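Lovastatin nonaketide synthase, polyketide synthase component (Aspergillus terreus, PDB 7CPX) builds the nonaketide dihydromonacolin L from malonyl-CoA, using NADPH and S-adenosylmethionine, as the homodimeric megasynthase that works with LovC in lovastatin biosynthesis. Local coordinates at residues Ser16-Pro21 and Glu246-Val251; Glu104-Glu108 and Ala927-Asp931; Ile1515-Leu1521 and Gln1543-Glu1548. The protein carries 2 engineered substitutions. One frame throughout, in Å; residues are numbered along the deposited sequence.

Interaction 1: Ser16-Pro21 and Glu246-Val251; sequences SGCRFP and EAVCSV
Two central strands of the ketosynthase, which has the thiolase fold, pair here as antiparallel neighbours, their short axes 4.7 Å apart and their directions 179° apart. In register, Ser16 lies opposite Val251, Gly17 opposite Ser250, Cys18 opposite Cys249 and Arg19 opposite Val248. The paired residues are extended, phi mostly near -130° and psi mostly 115 to 150°, though psi of Arg19 falls to 91° where its strand ends. Gly17/Ser250 and Arg19/Val248 are the hydrogen-bonded pairs. Gly17 N gives to Ser250 O and Ser250 N to Gly17 O, as Arg19 N does to Val248 O and Val248 N to Arg19 O, each at 2.9 Å. At the non-hydrogen-bonded pairs, Cys18 SG (chi1 m) and Cys249 SG (chi1 t) meet at 4.1 Å, a packing contact and not a disulfide; small apolar side chains suit the tight space under the helices. Beyond the strand end, Phe20 (chi1 -87°) folds its ring back over the partner. Ala247 CB sits 3.7 Å from the Phe20 ring centroid in a CH-pi contact, which a small methyl permits, and Cys249 CB lies 3.7 Å from Phe20 CE1 at the ring edge. Pro21 CD rests 3.2 Å from Glu246 O. The side chain of Ala247 is about 9 Å from that of His367, a predicted active-site residue. On the Cys18 and Cys249 side the sheet is covered by helices 27-35 and 369-386. Helix 97-113 packs on the Val248 and Ser250 side, supplying Glu104 and Glu108 as salt-bridge partners of Arg19, and strand 203-209 continues the sheet beyond 247-251.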
# COMPACT_ATOMS: atom_id res chain seq x y z
N SER A 16 -20.59 -45.29 2.36
CA SER A 16 -20.43 -43.89 2.03
C SER A 16 -19.99 -43.11 3.25
O SER A 16 -20.29 -43.48 4.39
CB SER A 16 -21.72 -43.30 1.46
OG SER A 16 -22.79 -43.44 2.37
N GLY A 17 -19.28 -42.03 3.00
CA GLY A 17 -18.90 -41.09 4.04
C GLY A 17 -19.18 -39.68 3.58
O GLY A 17 -18.78 -39.28 2.49
N CYS A 18 -19.87 -38.92 4.42
CA CYS A 18 -20.44 -37.65 4.01
C CYS A 18 -20.08 -36.55 5.00
O CYS A 18 -20.19 -36.75 6.21
CB CYS A 18 -21.96 -37.75 3.88
SG CYS A 18 -22.51 -38.77 2.50
N ARG A 19 -19.65 -35.41 4.47
CA ARG A 19 -19.55 -34.16 5.20
C ARG A 19 -20.41 -33.19 4.40
O ARG A 19 -19.93 -32.57 3.45
CB ARG A 19 -18.12 -33.67 5.32
CG ARG A 19 -17.22 -34.60 6.10
CD ARG A 19 -17.60 -34.65 7.56
NE ARG A 19 -16.63 -35.44 8.32
CZ ARG A 19 -15.48 -34.97 8.77
NH1 ARG A 19 -15.11 -33.71 8.57
NH2 ARG A 19 -14.66 -35.78 9.44
N PHE A 20 -21.68 -33.10 4.77
CA PHE A 20 -22.65 -32.30 4.05
C PHE A 20 -23.21 -31.21 4.96
O PHE A 20 -23.23 -31.36 6.18
CB PHE A 20 -23.80 -33.17 3.52
CG PHE A 20 -23.53 -33.76 2.18
CD1 PHE A 20 -22.59 -34.77 2.03
CD2 PHE A 20 -24.21 -33.32 1.06
CE1 PHE A 20 -22.35 -35.32 0.79
CE2 PHE A 20 -23.97 -33.87 -0.18
CZ PHE A 20 -23.04 -34.87 -0.32
N PRO A 21 -23.69 -30.11 4.39
CA PRO A 21 -24.13 -28.99 5.22
C PRO A 21 -25.36 -29.36 6.03
O PRO A 21 -26.18 -30.19 5.62
CB PRO A 21 -24.42 -27.89 4.20
CG PRO A 21 -24.80 -28.62 2.97
CD PRO A 21 -24.02 -29.90 2.97
N GLU A 246 -21.16 -26.46 0.43
CA GLU A 246 -19.97 -27.17 0.86
C GLU A 246 -20.33 -28.62 1.13
O GLU A 246 -21.15 -28.90 2.01
CB GLU A 246 -19.36 -26.54 2.10
CG GLU A 246 -18.71 -25.20 1.88
CD GLU A 246 -17.80 -24.83 3.03
OE1 GLU A 246 -18.01 -25.34 4.15
OE2 GLU A 246 -16.86 -24.04 2.82
N ALA A 247 -19.71 -29.54 0.40
CA ALA A 247 -19.96 -30.95 0.62
C ALA A 247 -18.74 -31.75 0.18
O ALA A 247 -18.11 -31.45 -0.84
CB ALA A 247 -21.20 -31.42 -0.14
N VAL A 248 -18.41 -32.77 0.97
CA VAL A 248 -17.37 -33.73 0.65
C VAL A 248 -17.99 -35.11 0.79
O VAL A 248 -18.34 -35.52 1.90
CB VAL A 248 -16.14 -33.58 1.54
CG1 VAL A 248 -15.07 -34.57 1.13
CG2 VAL A 248 -15.61 -32.16 1.46
N CYS A 249 -18.11 -35.82 -0.32
CA CYS A 249 -18.73 -37.14 -0.34
C CYS A 249 -17.71 -38.17 -0.78
O CYS A 249 -16.82 -37.88 -1.59
CB CYS A 249 -19.94 -37.16 -1.27
SG CYS A 249 -20.85 -38.72 -1.27
N SER A 250 -17.83 -39.38 -0.25
CA SER A 250 -17.04 -40.51 -0.69
C SER A 250 -17.95 -41.72 -0.75
O SER A 250 -18.73 -41.96 0.18
CB SER A 250 -15.86 -40.78 0.25
OG SER A 250 -15.03 -39.64 0.35
N VAL A 251 -17.86 -42.49 -1.83
CA VAL A 251 -18.72 -43.63 -2.06
C VAL A 251 -17.84 -44.81 -2.47
O VAL A 251 -17.12 -44.72 -3.47
CB VAL A 251 -19.77 -43.33 -3.14
CG1 VAL A 251 -20.27 -44.61 -3.78
CG2 VAL A 251 -20.93 -42.57 -2.53

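Interaction 2: Glu104-Glu108 and Ala927-Asp931; sequences ETVYE and AYPWD
An irregular segment, Ala927-Asp931, crosses one side of the helical turn Glu104-Glu108, which presents Glu104, Tyr107 and Glu108. Ala927 comes first, its CA 6.2 Å from that of Glu108 and its CB 4.4 Å from Glu108 CG; a methyl fits this close approach of backbones. Tyr928 (phi/psi -62/130°, chi1 t) faces Tyr107 (chi1 t). The edge of the Tyr107 ring points to the face of the Tyr928 ring in an offset edge-to-face pair, centroids 5.8 Å apart and planes at 83°. Pro929 then centres an inverse gamma turn, closed by a weak Trp930 N to Tyr928 O bond of 2.9 Å, and its fixed phi suits this tight bend. After the turn, Trp930 (chi1 m, chi2 102°) lays its indole against the helix. Its NE1 donates to Glu108 OE2 at 3.0 Å, Glu104 CG lies 4.0 Å from the centroid of its six-membered ring, over the face, and its CH2 is 3.4 Å from Tyr107 CD2. Glu104 (m, t) and Glu108 (m, t) also form salt bridges with Arg19. Such an aromatic cluster, clamping a chain that lies between the transacylase and dehydratase regions against a ketosynthase helix, is consistent with the post-acyltransferase linker of megasynthases.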
# COMPACT_ATOMS: atom_id res chain seq x y z
N GLU A 104 -11.00 -37.87 5.33
CA GLU A 104 -11.91 -38.24 6.40
C GLU A 104 -13.14 -38.97 5.86
O GLU A 104 -13.54 -40.01 6.41
CB GLU A 104 -12.33 -36.99 7.18
CG GLU A 104 -11.19 -36.35 7.95
CD GLU A 104 -11.61 -35.08 8.67
OE1 GLU A 104 -12.67 -34.52 8.33
OE2 GLU A 104 -10.87 -34.64 9.57
N THR A 105 -13.73 -38.47 4.78
CA THR A 105 -14.93 -39.08 4.23
C THR A 105 -14.63 -40.43 3.60
O THR A 105 -15.47 -41.33 3.67
CB THR A 105 -15.56 -38.16 3.19
OG1 THR A 105 -14.58 -37.76 2.23
CG2 THR A 105 -16.14 -36.93 3.86
N VAL A 106 -13.46 -40.59 2.98
CA VAL A 106 -13.11 -41.89 2.41
C VAL A 106 -12.91 -42.91 3.52
O VAL A 106 -13.33 -44.06 3.39
CB VAL A 106 -11.87 -41.76 1.52
CG1 VAL A 106 -11.33 -43.13 1.17
CG2 VAL A 106 -12.21 -41.01 0.25
N TYR A 107 -12.26 -42.51 4.61
CA TYR A 107 -12.14 -43.44 5.73
C TYR A 107 -13.51 -43.77 6.31
O TYR A 107 -13.78 -44.93 6.67
CB TYR A 107 -11.25 -42.86 6.83
CG TYR A 107 -11.02 -43.84 7.96
CD1 TYR A 107 -10.07 -44.84 7.85
CD2 TYR A 107 -11.78 -43.78 9.12
CE1 TYR A 107 -9.87 -45.74 8.88
CE2 TYR A 107 -11.58 -44.67 10.14
CZ TYR A 107 -10.63 -45.66 10.02
OH TYR A 107 -10.43 -46.55 11.04
N GLU A 108 -14.40 -42.78 6.39
CA GLU A 108 -15.75 -43.04 6.88
C GLU A 108 -16.49 -44.01 5.97
O GLU A 108 -17.21 -44.90 6.44
CB GLU A 108 -16.53 -41.73 7.00
CG GLU A 108 -16.05 -40.83 8.13
CD GLU A 108 -16.74 -39.48 8.12
OE1 GLU A 108 -17.64 -39.28 7.29
OE2 GLU A 108 -16.37 -38.62 8.95
N ALA A 927 -19.20 -42.99 13.49
CA ALA A 927 -18.04 -42.67 12.68
C ALA A 927 -16.83 -42.40 13.57
O ALA A 927 -16.95 -42.16 14.77
CB ALA A 927 -18.33 -41.45 11.80
N TYR A 928 -15.66 -42.46 12.96
CA TYR A 928 -14.43 -42.28 13.72
C TYR A 928 -14.41 -40.88 14.33
O TYR A 928 -14.65 -39.89 13.62
CB TYR A 928 -13.21 -42.49 12.83
CG TYR A 928 -11.90 -42.33 13.57
CD1 TYR A 928 -11.30 -43.42 14.19
CD2 TYR A 928 -11.26 -41.10 13.64
CE1 TYR A 928 -10.10 -43.28 14.86
CE2 TYR A 928 -10.07 -40.96 14.31
CZ TYR A 928 -9.49 -42.05 14.92
OH TYR A 928 -8.30 -41.90 15.59
N PRO A 929 -14.13 -40.75 15.63
CA PRO A 929 -14.09 -39.42 16.25
C PRO A 929 -12.80 -38.68 15.92
O PRO A 929 -11.83 -38.73 16.69
CB PRO A 929 -14.20 -39.72 17.74
CG PRO A 929 -13.55 -41.05 17.88
CD PRO A 929 -13.89 -41.81 16.62
N TRP A 930 -12.78 -38.00 14.78
CA TRP A 930 -11.58 -37.31 14.35
C TRP A 930 -11.13 -36.32 15.41
O TRP A 930 -11.95 -35.63 16.03
CB TRP A 930 -11.84 -36.60 13.02
CG TRP A 930 -12.42 -37.52 12.00
CD1 TRP A 930 -13.73 -37.60 11.62
CD2 TRP A 930 -11.72 -38.51 11.24
NE1 TRP A 930 -13.88 -38.57 10.66
CE2 TRP A 930 -12.67 -39.14 10.41
CE3 TRP A 930 -10.39 -38.91 11.17
CZ2 TRP A 930 -12.32 -40.16 9.53
CZ3 TRP A 930 -10.05 -39.92 10.30
CH2 TRP A 930 -11.01 -40.54 9.49
N ASP A 931 -9.81 -36.26 15.62
CA ASP A 931 -9.27 -35.51 16.76
C ASP A 931 -9.77 -34.07 16.76
O ASP A 931 -10.30 -33.59 17.76
CB ASP A 931 -7.75 -35.56 16.72
CG ASP A 931 -7.11 -34.88 17.91
OD1 ASP A 931 -7.31 -35.35 19.04
OD2 ASP A 931 -6.40 -33.88 17.70

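Interaction 3: Ile1515-Leu1521 and Gln1543-Glu1548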
# COMPACT_ATOMS: atom_id res chain seq x y z
N ILE A 1515 -6.90 41.84 -56.55
CA ILE A 1515 -5.76 41.10 -57.07
C ILE A 1515 -4.52 41.96 -56.92
O ILE A 1515 -4.58 43.19 -57.04
CB ILE A 1515 -5.96 40.68 -58.54
CG1 ILE A 1515 -7.00 39.56 -58.63
CG2 ILE A 1515 -4.64 40.23 -59.15
CD1 ILE A 1515 -7.37 39.16 -60.05
N ILE A 1516 -3.39 41.31 -56.63
CA ILE A 1516 -2.11 41.98 -56.41
C ILE A 1516 -1.08 41.32 -57.30
O ILE A 1516 -0.65 40.19 -57.03
CB ILE A 1516 -1.67 41.92 -54.94
CG1 ILE A 1516 -2.68 42.64 -54.05
CG2 ILE A 1516 -0.29 42.52 -54.78
CD1 ILE A 1516 -2.58 42.26 -52.58
N ALA A 1517 -0.67 42.01 -58.36
CA ALA A 1517 0.37 41.51 -59.26
C ALA A 1517 1.71 42.07 -58.81
O ALA A 1517 2.00 43.25 -59.02
CB ALA A 1517 0.07 41.91 -60.71
N SER A 1518 2.53 41.22 -58.20
CA SER A 1518 3.79 41.64 -57.58
C SER A 1518 4.93 41.43 -58.57
O SER A 1518 5.53 40.36 -58.65
CB SER A 1518 4.03 40.86 -56.29
OG SER A 1518 5.28 41.21 -55.72
N ASN A 1519 5.23 42.48 -59.34
CA ASN A 1519 6.38 42.49 -60.25
C ASN A 1519 6.45 41.21 -61.07
O ASN A 1519 7.51 40.60 -61.24
CB ASN A 1519 7.68 42.72 -59.48
CG ASN A 1519 7.70 44.05 -58.75
OD1 ASN A 1519 7.97 45.09 -59.34
ND2 ASN A 1519 7.40 44.01 -57.45
N VAL A 1520 5.29 40.79 -61.57
CA VAL A 1520 5.20 39.58 -62.39
C VAL A 1520 4.57 39.82 -63.75
O VAL A 1520 4.73 38.98 -64.65
CB VAL A 1520 4.43 38.48 -61.62
CG1 VAL A 1520 2.97 38.86 -61.46
CG2 VAL A 1520 4.58 37.13 -62.32
N LEU A 1521 3.86 40.93 -63.96
CA LEU A 1521 3.30 41.21 -65.27
C LEU A 1521 4.38 41.41 -66.32
O LEU A 1521 4.11 41.26 -67.52
CB LEU A 1521 2.39 42.44 -65.21
CG LEU A 1521 1.22 42.36 -64.23
CD1 LEU A 1521 0.36 43.60 -64.33
CD2 LEU A 1521 0.40 41.10 -64.46
N GLN A 1543 -10.34 45.63 -57.17
CA GLN A 1543 -9.15 46.46 -57.10
C GLN A 1543 -7.93 45.66 -57.54
O GLN A 1543 -7.60 44.63 -56.94
CB GLN A 1543 -8.95 47.01 -55.69
CG GLN A 1543 -9.81 48.22 -55.38
CD GLN A 1543 -11.30 47.92 -55.49
OE1 GLN A 1543 -11.73 46.78 -55.34
NE2 GLN A 1543 -12.08 48.96 -55.78
N MET A 1544 -7.27 46.14 -58.59
CA MET A 1544 -6.02 45.58 -59.07
C MET A 1544 -4.87 46.46 -58.59
O MET A 1544 -4.86 47.67 -58.87
CB MET A 1544 -6.03 45.49 -60.60
CG MET A 1544 -5.59 44.14 -61.16
SD MET A 1544 -3.88 43.73 -60.79
CE MET A 1544 -3.65 42.29 -61.83
N VAL A 1545 -3.93 45.87 -57.87
CA VAL A 1545 -2.77 46.56 -57.34
C VAL A 1545 -1.55 45.96 -58.02
O VAL A 1545 -1.23 44.78 -57.82
CB VAL A 1545 -2.66 46.43 -55.82
CG1 VAL A 1545 -1.39 47.08 -55.31
CG2 VAL A 1545 -3.88 47.04 -55.15
N ILE A 1546 -0.86 46.77 -58.82
CA ILE A 1546 0.24 46.29 -59.66
C ILE A 1546 1.53 46.94 -59.18
O ILE A 1546 1.65 48.17 -59.18
CB ILE A 1546 -0.01 46.62 -61.14
CG1 ILE A 1546 -1.30 45.96 -61.63
CG2 ILE A 1546 1.17 46.17 -61.99
CD1 ILE A 1546 -2.55 46.79 -61.39
N LEU A 1547 2.49 46.11 -58.78
CA LEU A 1547 3.88 46.51 -58.67
C LEU A 1547 4.60 46.01 -59.91
O LEU A 1547 4.65 44.80 -60.15
CB LEU A 1547 4.54 45.94 -57.41
CG LEU A 1547 3.99 46.34 -56.05
CD1 LEU A 1547 3.06 45.27 -55.51
CD2 LEU A 1547 5.14 46.59 -55.08
N GLU A 1548 5.15 46.92 -60.70
CA GLU A 1548 5.78 46.51 -61.95
C GLU A 1548 6.74 47.58 -62.42
O GLU A 1548 6.68 48.74 -61.98
CB GLU A 1548 4.73 46.21 -63.02
CG GLU A 1548 5.24 45.39 -64.21
CD GLU A 1548 5.85 44.07 -63.79
OE1 GLU A 1548 6.99 44.07 -63.29
OE2 GLU A 1548 5.18 43.03 -63.96
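Bulky and small side chains share out the space along this parallel pair of strands, whose short axes run 4.7 Å apart at an angle of 10°. On the face carrying Ile1515, Ala1517, Met1544 and Ile1546, the methyl of Ala1517 leaves a hollow. Met1544 bends its flexible side chain across to fill it, its CE lying 3.9 Å from Ala1517 CB and 3.5 Å from Ile1515 CG2. Farther along, Leu1521 returns from the turn to set its CD1 3.6 Å from Ile1546 CG2. Helix 1527-1537, which links the two strands, covers Ile1515, Met1544 and Leu1521, as expected of a beta-alpha-beta crossover. The other face carries Ile1516, Val1545 and Leu1547, with the small Ser1518 beside Leu1547: Ile1516 CG1 nears Val1545 CB at 4.2 Å and Ile1516 CG2 nears Leu1547 CD1 at 4.4 Å, while helix 1420-1436 packs on Val1545 and Leu1547. Asn1519 breaks the strand with left-handed backbone angles (46/44°), a conformation asparagine tolerates well, and its ND2 settles 3.5 Å from Leu1547 CB. From the end of the other strand, the carboxylate of Glu1548 reaches the turn and accepts a hydrogen bond from His1522 N through OE2. Between the strands, Ile1515 N to Gln1543 O, Val1545 N to Ile1515 O, Ala1517 N to Val1545 O and Leu1547 N to Ala1517 O are each 2.9 Å. The chemistry therefore divides: backbone bonds and aliphatic packing make a sheet interior, as in the Rossmann-like core of methyltransferases, whereas polar groups gather at the C-terminal strand ends, where methyltransferases of this fold typically bind their cofactor.

Overall arrangement
All three contacts are largely buried, but only interactions 1 and 2 are neighbours. Their centres are 11 Å apart and they share the ketosynthase: helix 97-113, which receives segment 927-931 in interaction 2, also packs on the sheet of interaction 1, so Arg19 NH1 reaches Glu104 OE1 at 2.6 Å. Interaction 3 lies in the methyltransferase, its centre about 102 Å from that of interaction 1. Interactions 1 and 3 are both strand pairs held by backbone hydrogen bonds, antiparallel and distant in sequence in the first, parallel and joined by a short crossover in the third. Interaction 2 instead relies on side chains, with aromatic rings and one indole-carboxylate bond, as suits an irregular segment, probably a linker, against a helix.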